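Tailspike protein (Siphovirus 9NA, PDB 3RIQ) binds lipopolysaccharide, the phage's receptor on Salmonella, and cleaves it as an endorhamnosidase, through a trimeric right-handed beta-helix receptor-binding domain. Local coordinates at the interface of chains A and B. Residues are numbered along the deposited sequence; one frame, centred on the assembly and turned at random. Chains: chain A/B, Tailspike protein.

Contact 1: the interface of chains A and B. Residues chain A 7-8, 11, 13; chain B 10-11.
B:Lys10 leaves its backbone with CG between the backbone N and the carbonyl carbon (chi1 69°), runs on extended through chi2, then turns at chi3 (-65°), and this bend brings its ammonium group to the carboxylate of A:Asp8. B:Phe11 has CG anti to its carbonyl carbon, which directs the ring in among A:Ala7, A:Asp8, A:Phe11 and A:Tyr13. The setting is the N-terminal end of a P22-like tailspike receptor-binding domain, where helix 6-10 and the loop after it in one subunit meet the same segment of its neighbour.

A salt bridge with a hydrogen bond forms here, B:Lys10 NZ lying 2.7 Å from A:Asp8 OD1. The two side chains cross at about a right angle, and the nitrogen arrives from above the carboxylate plane, 42° out of it. A water also joins NZ to the phenol, lying 2.8 Å from A:Tyr13 OH. The lysine runs beside the tyrosine, both pointing the same way, with B:Lys10 CE 3.7 Å from A:Tyr13 CE2.

The B:Phe11 ring is held on both faces. Its own chain supplies one cover, B:Lys10 CG over the centre of the ring; the opposite face takes A:Phe11 CB, 3.8 Å from the ring centroid and offset toward the rim, in a CH-pi contact. The A:Phe11 ring meets it edge-to-face as well, with A:Phe11 CD2 3.9 Å from B:Phe11 CD2. Against A:Tyr13 the planes are nearly perpendicular: A:Tyr13 CE1 lies in the plane of the phenylalanine ring, 3.9 Å from B:Phe11 CE1. At the tip, B:Phe11 CZ comes 3.5 Å from A:Asp8 OD1, and the methyl of A:Ala7 borders CE2. An antiparallel beta bridge between A:Tyr13 and B:Phe11 brings the backbones together.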
loop_
_atom_site.group_PDB
_atom_site.type_symbol
_atom_site.label_atom_id
_atom_site.label_comp_id
_atom_site.label_asym_id
_atom_site.label_seq_id
_atom_site.Cartn_x
_atom_site.Cartn_y
_atom_site.Cartn_z
ATOM N N ALA A 7 13.266 -31.283 44.664
ATOM C CA ALA A 7 12.824 -29.922 44.330
ATOM C C ALA A 7 13.467 -29.461 43.021
ATOM O O ALA A 7 12.814 -28.826 42.184
ATOM C CB ALA A 7 13.182 -28.943 45.446
ATOM N N ASP A 8 14.752 -29.800 42.849
ATOM C CA ASP A 8 15.480 -29.431 41.634
ATOM C C ASP A 8 14.789 -29.957 40.380
ATOM O O ASP A 8 14.924 -29.372 39.285
ATOM C CB ASP A 8 16.920 -30.009 41.649
ATOM C CG ASP A 8 17.827 -29.391 42.724
ATOM O OD1 ASP A 8 17.501 -28.329 43.272
ATOM O OD2 ASP A 8 18.902 -29.981 43.004
ATOM N N PHE A 11 10.905 -27.659 39.929
ATOM C CA PHE A 11 10.746 -26.187 39.912
ATOM C C PHE A 11 11.669 -25.510 38.900
ATOM O O PHE A 11 12.783 -25.994 38.593
ATOM C CB PHE A 11 11.052 -25.595 41.280
ATOM C CG PHE A 11 10.128 -26.071 42.373
ATOM C CD1 PHE A 11 8.740 -26.073 42.191
ATOM C CD2 PHE A 11 10.645 -26.480 43.606
ATOM C CE1 PHE A 11 7.892 -26.500 43.258
ATOM C CE2 PHE A 11 9.819 -26.927 44.620
ATOM C CZ PHE A 11 8.428 -26.931 44.447
ATOM N N TYR A 13 14.295 -23.010 37.387
ATOM C CA TYR A 13 15.472 -22.280 37.862
ATOM C C TYR A 13 15.437 -20.820 37.479
ATOM O O TYR A 13 15.327 -20.471 36.284
ATOM C CB TYR A 13 16.746 -22.911 37.310
ATOM C CG TYR A 13 17.176 -24.209 38.024
ATOM C CD1 TYR A 13 16.313 -25.316 38.160
ATOM C CD2 TYR A 13 18.427 -24.297 38.583
ATOM C CE1 TYR A 13 16.724 -26.494 38.837
ATOM C CE2 TYR A 13 18.846 -25.429 39.257
ATOM C CZ TYR A 13 18.014 -26.527 39.378
ATOM O OH TYR A 13 18.527 -27.613 40.035
ATOM N N LYS B 10 17.311 -20.036 44.177
ATOM C CA LYS B 10 17.529 -20.733 42.914
ATOM C C LYS B 10 16.285 -20.989 42.079
ATOM O O LYS B 10 16.417 -21.379 40.920
ATOM C CB LYS B 10 18.275 -22.054 43.129
ATOM C CG LYS B 10 17.496 -23.104 43.826
ATOM C CD LYS B 10 18.361 -24.331 44.148
ATOM C CE LYS B 10 18.873 -25.101 42.933
ATOM N NZ LYS B 10 19.447 -26.423 43.391
ATOM N N PHE B 11 15.098 -20.777 42.645
ATOM C CA PHE B 11 13.850 -21.101 41.918
ATOM C C PHE B 11 12.977 -19.871 41.676
ATOM O O PHE B 11 12.974 -18.897 42.463
ATOM C CB PHE B 11 13.017 -22.109 42.697
ATOM C CG PHE B 11 13.701 -23.437 42.904
ATOM C CD1 PHE B 11 14.318 -24.102 41.837
ATOM C CD2 PHE B 11 13.692 -24.048 44.161
ATOM C CE1 PHE B 11 14.929 -25.374 42.061
ATOM C CE2 PHE B 11 14.317 -25.262 44.377
ATOM C CZ PHE B 11 14.936 -25.935 43.315
HETATM O O HOH W 1 21.070 -27.400 41.105
#

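Contact 2: the interface of chains A and B. Residues chain A 182-183, 213; chain B 155, 175, 232.
A:Arg182 and A:Asn183 converge on the side-chain carbonyl of B:Asn155, between neighbouring beta-helices of the P22-like tailspike domain; most of the residues involved sit in loops, while A:Lys213 belongs to strand 211-214.

Among the hydrogen bonds, the one to B:Asn155 that the geometry supports comes from the arginine: A:Arg182 NH1 is 2.8 Å from B:Asn155 OD1. It meets the oxygen in the carbonyl plane, at a C=O to donor angle of 150°, although the oxygen is tilted from the guanidinium plane. Two weak bonds reach the same OD1, from A:Arg182 NH2 and from A:Asn183 ND2, the latter at 2.9 Å with its amide almost perpendicular to that of B:Asn155. OD1 therefore has several N-H groups of chain A around it, A:Arg182 NH1 being the better-directed one. A:Arg182 NH2 also donates to the backbone carbonyl B:His175 O at 2.9 Å, so the guanidinium spans two loops of chain B. The bend at chi3 (-67°) in the arginine chain turns its head group toward them.

The A:Asn183 ND2 amide nitrogen lies over one face of the guanidinium of its neighbour A:Arg182. A:Asn183 OD1 stands over the B:His175 ring, 3.0 Å above its plane and offset toward ND1; with the oxygen above the face, this close approach is poorly placed for an in-plane N-H bond.

A salt bridge with a hydrogen bond occupies the other side of the patch. A:Lys213, extended beyond CG, puts NZ 2.9 Å from B:Asp232 OD2, the side chains crossing at about a right angle and OD2 accepting through its anti lone pair, away from the other carboxylate oxygen. OD2 also lies in the plane of the B:His175 ring at its edge, and could help to polarise it.

Water mediates a further link, bound 3.0 Å from the backbone A:Asn183 N and 2.8 Å from B:Asp232 OD2.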
loop_
_atom_site.group_PDB
_atom_site.type_symbol
_atom_site.label_atom_id
_atom_site.label_comp_id
_atom_site.label_asym_id
_atom_site.label_seq_id
_atom_site.Cartn_x
_atom_site.Cartn_y
_atom_site.Cartn_z
ATOM N N ARG A 182 9.717 0.481 22.704
ATOM C CA ARG A 182 8.610 1.331 23.166
ATOM C C ARG A 182 9.004 2.015 24.456
ATOM O O ARG A 182 9.971 1.576 25.087
ATOM C CB ARG A 182 7.365 0.472 23.382
ATOM C CG ARG A 182 7.540 -0.716 24.359
ATOM C CD ARG A 182 6.282 -1.639 24.325
ATOM N NE ARG A 182 5.103 -0.980 24.868
ATOM C CZ ARG A 182 4.789 -0.964 26.165
ATOM N NH1 ARG A 182 5.612 -1.521 27.073
ATOM N NH2 ARG A 182 3.689 -0.319 26.572
ATOM N N ASN A 183 8.301 3.095 24.829
ATOM C CA ASN A 183 8.805 3.948 25.908
ATOM C C ASN A 183 10.308 4.205 25.726
ATOM O O ASN A 183 11.116 3.994 26.656
ATOM C CB ASN A 183 8.530 3.304 27.265
ATOM C CG ASN A 183 7.069 2.970 27.459
ATOM O OD1 ASN A 183 6.206 3.823 27.275
ATOM N ND2 ASN A 183 6.781 1.718 27.865
ATOM N N LYS A 213 12.136 7.433 19.785
ATOM C CA LYS A 213 11.971 8.886 19.878
ATOM C C LYS A 213 13.282 9.582 20.196
ATOM O O LYS A 213 14.056 9.115 21.052
ATOM C CB LYS A 213 10.983 9.224 21.001
ATOM C CG LYS A 213 9.681 8.456 20.911
ATOM C CD LYS A 213 8.693 8.892 22.020
ATOM C CE LYS A 213 7.431 8.035 21.929
ATOM N NZ LYS A 213 6.368 8.424 22.932
ATOM N N ASN B 155 1.766 1.311 31.497
ATOM C CA ASN B 155 2.825 0.448 30.927
ATOM C C ASN B 155 2.584 -1.038 31.203
ATOM O O ASN B 155 3.413 -1.717 31.838
ATOM C CB ASN B 155 4.235 0.840 31.395
ATOM C CG ASN B 155 5.282 0.242 30.518
ATOM O OD1 ASN B 155 5.003 -0.088 29.352
ATOM N ND2 ASN B 155 6.487 0.048 31.058
ATOM N N HIS B 175 0.065 3.921 28.058
ATOM C CA HIS B 175 1.043 2.957 27.550
ATOM C C HIS B 175 0.587 1.526 27.767
ATOM O O HIS B 175 1.392 0.641 28.139
ATOM C CB HIS B 175 2.445 3.261 28.081
ATOM C CG HIS B 175 2.959 4.589 27.607
ATOM N ND1 HIS B 175 3.443 4.782 26.329
ATOM C CD2 HIS B 175 2.965 5.801 28.205
ATOM C CE1 HIS B 175 3.770 6.054 26.176
ATOM N NE2 HIS B 175 3.479 6.695 27.299
ATOM N N ASP B 232 1.866 8.303 19.342
ATOM C CA ASP B 232 2.061 7.069 20.102
ATOM C C ASP B 232 0.686 6.674 20.657
ATOM O O ASP B 232 0.267 7.166 21.698
ATOM C CB ASP B 232 3.099 7.327 21.223
ATOM C CG ASP B 232 3.554 6.070 21.929
ATOM O OD1 ASP B 232 2.974 4.981 21.741
ATOM O OD2 ASP B 232 4.557 6.201 22.665
HETATM O O HOH W 2 6.269 3.975 22.801
#

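The C-alpha centres of contact 1 and contact 2 lie about 35 Å apart on the same pair of subunits, and the two share no residue. Contact 1 uses the N-terminal helix 6-10 and the following loop, whereas contact 2 uses loops between short strands of the beta-helix and strand 211-214. Contact 1 combines aromatic packing with a charge pair; contact 2 is almost wholly polar. Since the deposited assembly holds three copies, each contact recurs between the subunits of the trimer, and together the two probably help to keep the N-terminal region and the beta-helices in register along the spike.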